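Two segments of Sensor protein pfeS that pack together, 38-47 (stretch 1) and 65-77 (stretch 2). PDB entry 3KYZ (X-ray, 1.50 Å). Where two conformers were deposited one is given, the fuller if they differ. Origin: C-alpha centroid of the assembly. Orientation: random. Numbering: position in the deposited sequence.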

# COMPACT_ATOMS: atom_id res chain seq x y z
N GLY A 38 -17.29 1.57 -16.65
CA GLY A 38 -15.85 1.45 -16.79
C GLY A 38 -15.09 2.69 -16.33
O GLY A 38 -15.51 3.37 -15.39
N ALA A 39 -13.98 2.98 -17.01
CA ALA A 39 -13.11 4.09 -16.63
C ALA A 39 -13.85 5.42 -16.48
O ALA A 39 -13.62 6.17 -15.53
N ALA A 40 -14.73 5.73 -17.43
CA ALA A 40 -15.47 6.99 -17.38
C ALA A 40 -16.35 7.07 -16.14
O ALA A 40 -16.50 8.14 -15.53
N GLY A 41 -16.95 5.94 -15.77
CA GLY A 41 -17.78 5.88 -14.57
C GLY A 41 -16.96 6.00 -13.30
O GLY A 41 -17.35 6.69 -12.36
N ALA A 42 -15.81 5.34 -13.27
CA ALA A 42 -14.92 5.44 -12.12
C ALA A 42 -14.43 6.88 -11.96
O ALA A 42 -14.33 7.39 -10.84
N GLU A 43 -14.14 7.54 -13.08
CA GLU A 43 -13.63 8.90 -13.04
C GLU A 43 -14.68 9.85 -12.47
O GLU A 43 -14.40 10.65 -11.58
N ARG A 44 -15.90 9.75 -12.98
CA ARG A 44 -16.97 10.62 -12.49
C ARG A 44 -17.28 10.35 -11.03
O ARG A 44 -17.48 11.28 -10.25
N PHE A 45 -17.31 9.07 -10.64
CA PHE A 45 -17.60 8.73 -9.26
C PHE A 45 -16.54 9.30 -8.31
O PHE A 45 -16.86 9.87 -7.27
N ARG A 46 -15.28 9.14 -8.69
CA ARG A 46 -14.18 9.66 -7.90
C ARG A 46 -14.32 11.16 -7.66
O ARG A 46 -14.19 11.65 -6.53
N LYS A 47 -14.62 11.90 -8.72
CA LYS A 47 -14.79 13.35 -8.62
C LYS A 47 -15.97 13.72 -7.72
O LYS A 47 -15.87 14.62 -6.89
N GLU A 65 -3.31 0.53 -9.89
CA GLU A 65 -3.43 1.66 -10.81
C GLU A 65 -4.84 2.23 -10.77
O GLU A 65 -5.78 1.54 -10.39
N SER A 66 -4.99 3.48 -11.17
CA SER A 66 -6.32 4.06 -11.23
C SER A 66 -7.23 3.27 -12.17
O SER A 66 -6.82 2.88 -13.27
N LEU A 67 -8.47 3.04 -11.74
CA LEU A 67 -9.50 2.51 -12.63
C LEU A 67 -10.14 3.61 -13.48
O LEU A 67 -10.84 3.32 -14.45
N GLY A 68 -9.92 4.87 -13.10
CA GLY A 68 -10.44 5.98 -13.87
C GLY A 68 -9.59 6.32 -15.08
O GLY A 68 -8.58 5.67 -15.35
N SER A 69 -9.99 7.36 -15.80
CA SER A 69 -9.26 7.77 -17.00
C SER A 69 -8.01 8.58 -16.66
O SER A 69 -7.10 8.68 -17.48
N THR A 70 -7.96 9.14 -15.46
CA THR A 70 -6.80 9.92 -15.04
C THR A 70 -5.89 9.04 -14.19
O THR A 70 -6.33 8.51 -13.17
N PRO A 71 -4.63 8.86 -14.61
CA PRO A 71 -3.73 8.01 -13.83
C PRO A 71 -3.35 8.65 -12.50
O PRO A 71 -3.44 9.88 -12.33
N LEU A 72 -2.92 7.82 -11.56
CA LEU A 72 -2.42 8.33 -10.30
C LEU A 72 -1.04 8.92 -10.49
O LEU A 72 -0.21 8.36 -11.20
N SER A 73 -0.78 10.05 -9.85
CA SER A 73 0.58 10.57 -9.75
C SER A 73 1.37 9.69 -8.77
O SER A 73 0.78 8.90 -8.02
N ALA A 74 2.69 9.82 -8.79
CA ALA A 74 3.52 9.09 -7.83
C ALA A 74 3.13 9.48 -6.40
O ALA A 74 3.10 8.64 -5.50
N GLU A 75 2.83 10.76 -6.20
CA GLU A 75 2.39 11.24 -4.89
C GLU A 75 1.12 10.50 -4.44
O GLU A 75 1.00 10.10 -3.28
N GLU A 76 0.18 10.31 -5.36
CA GLU A 76 -1.05 9.59 -5.03
C GLU A 76 -0.78 8.11 -4.76
O GLU A 76 -1.36 7.53 -3.84
N SER A 77 0.10 7.50 -5.56
CA SER A 77 0.46 6.11 -5.31
C SER A 77 1.02 5.93 -3.90
O SER A 77 0.80 4.89 -3.27

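The contact between the helix of stretch 1 and stretch 2, made up of a loop and the helix that begins at Ala-74, is small, burying 412 Å² in total, and it is dominated by polar side chains. From the helix of stretch 1, Ala-42, Glu-43 and Arg-46 point toward stretch 2, while Ala-39 lies sideways to it; Arg-44 and Phe-45 are out of reach. From stretch 2, Ser-66, Thr-70 and Glu-76 point toward the helix of stretch 1, while Leu-67, Ser-69 and Leu-72 lie sideways.

Close backbone approach marks the start of the contact. The CA of Ala-39 lies 3.2 Å from the O of Leu-67 in a CA-H...O contact, and a second such contact joins the CA of Gly-68 to the O of Ala-39 at 3.6 Å. Gly-68 has no side chain; a CB built there would fall 2.5 Å from OE1 of Glu-43, a clash, so the absence of a side chain leaves room for that carboxylate. The apolar share is modest: Ala-42 CB packs 4.2 Å from Leu-67 CB, the leucine being in the m, t rotamer.

Glu-43, with chi1 t and chi2 p, is the main acceptor for the loop. Its carboxylate engages Thr-70 twice: Thr-70 N donates to OE1 of Glu-43 (3.1 Å), and OG1 of Thr-70, placed by an m rotamer, donates to OE2 of Glu-43 (2.7 Å). The two oxygens thus hold both the backbone and the side chain of one residue. Ser-69, in the p rotamer, lies alongside, with its OG 3.4 Å from Glu-43 CD.

One turn later, Arg-46 reaches out with chi1 to chi3 all t, an extended form that carries its guanidinium to Glu-76. Arg-46 NH2 forms a hydrogen-bonded salt bridge with OE2 of Glu-76 at 2.7 Å, the oxygen lying near the guanidinium plane. The CD2 methyl of Leu-72 (m, t) lies obliquely, 4.0 Å from Arg-46 NH2. Glu-76 (m, t) is itself held by the start of its helix: its OE1 accepts from Ser-73 N at 3.0 Å, while Ser-73 OG caps the helix by accepting from Glu-76 N at 3.1 Å.

Two waters complete the polar network. Water 1 donates to Glu-43 OE1 and to Thr-70 O, each 2.7 Å from its oxygen, and accepts from Arg-46 NH1 and Ser-66 OG, each 2.9 Å away. It therefore links the two charged helix side chains to the loop. Ser-66, chi1 t, also accepts at OG from Gly-68 N (3.0 Å), bracing the turn. Water 2 accepts from Arg-46 NH1 (2.9 Å from its oxygen) and donates to Pro-71 O (2.9 Å) and Glu-76 OE1 (2.7 Å), reinforcing the salt bridge.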

# COMPACT_ATOMS: atom_id res chain seq x y z
CB ALA A 39 -11.97 4.24 -17.63
CB ALA A 40 -16.32 7.17 -18.64
CB ALA A 42 -13.75 4.48 -12.27
CB GLU A 43 -13.22 9.35 -14.45
CG GLU A 43 -12.54 10.70 -14.49
CD GLU A 43 -11.10 10.65 -14.01
OE1 GLU A 43 -10.58 9.53 -13.81
OE2 GLU A 43 -10.49 11.73 -13.84
CB ARG A 44 -18.23 10.47 -13.35
CG ARG A 44 -19.35 11.42 -12.93
CD ARG A 44 -20.47 11.42 -13.95
NE ARG A 44 -20.92 10.07 -14.26
CZ ARG A 44 -21.81 9.40 -13.54
NH1 ARG A 44 -22.16 8.17 -13.90
NH2 ARG A 44 -22.35 9.95 -12.46
CB PHE A 45 -17.73 7.22 -9.06
CG PHE A 45 -18.06 6.84 -7.65
CD1 PHE A 45 -19.37 6.79 -7.22
CD2 PHE A 45 -17.05 6.59 -6.73
CE1 PHE A 45 -19.68 6.46 -5.91
CE2 PHE A 45 -17.35 6.27 -5.42
CZ PHE A 45 -18.67 6.20 -5.01
CB ARG A 46 -12.87 9.36 -8.63
CG ARG A 46 -11.69 9.97 -7.98
CD ARG A 46 -10.45 9.77 -8.82
NE ARG A 46 -9.32 10.10 -7.98
CZ ARG A 46 -8.07 10.22 -8.38
NH1 ARG A 46 -7.73 10.03 -9.65
NH2 ARG A 46 -7.15 10.54 -7.48
CB LYS A 47 -14.98 13.95 -10.02
CG LYS A 47 -13.72 13.95 -10.88
CD LYS A 47 -14.04 14.54 -12.25
CE LYS A 47 -12.88 14.44 -13.21
NZ LYS A 47 -13.35 14.68 -14.61
CB GLU A 65 -3.06 1.24 -12.24
CG GLU A 65 -1.58 0.86 -12.37
CD GLU A 65 -1.17 0.50 -13.78
OE1 GLU A 65 -1.33 1.33 -14.69
OE2 GLU A 65 -0.64 -0.62 -13.98
CB SER A 66 -6.25 5.52 -11.69
OG SER A 66 -7.55 6.06 -11.76
CB LEU A 67 -10.60 1.80 -11.83
CG LEU A 67 -10.20 0.48 -11.16
CD1 LEU A 67 -11.34 -0.05 -10.28
CD2 LEU A 67 -9.77 -0.56 -12.19
CB SER A 69 -10.17 8.56 -17.95
OG SER A 69 -10.79 9.64 -17.26
CB THR A 70 -7.22 11.15 -14.20
OG1 THR A 70 -8.09 12.00 -14.97
CG2 THR A 70 -5.98 11.95 -13.76
CB PRO A 71 -2.47 7.89 -14.71
CG PRO A 71 -2.60 8.88 -15.78
CD PRO A 71 -3.97 9.50 -15.77
CB LEU A 72 -2.32 7.21 -9.27
CG LEU A 72 -3.64 6.53 -8.90
CD1 LEU A 72 -3.41 5.54 -7.77
CD2 LEU A 72 -4.68 7.58 -8.51
CB SER A 73 0.56 12.01 -9.24
OG SER A 73 0.14 12.06 -7.89
CB ALA A 74 4.99 9.35 -8.08
CB GLU A 75 2.15 12.75 -4.91
CG GLU A 75 1.94 13.37 -3.54
CD GLU A 75 0.48 13.37 -3.09
OE1 GLU A 75 -0.42 13.27 -3.94
OE2 GLU A 75 0.25 13.48 -1.87
CB GLU A 76 -2.07 9.75 -6.15
CG GLU A 76 -2.67 11.15 -6.18
CD GLU A 76 -3.59 11.37 -7.35
OE1 GLU A 76 -3.17 11.16 -8.50
OE2 GLU A 76 -4.75 11.76 -7.13
CB SER A 77 1.47 5.60 -6.35
OG SER A 77 0.85 5.47 -7.62
O HOH W 1 -8.77 8.64 -11.96
O HOH W 2 -5.12 11.03 -10.31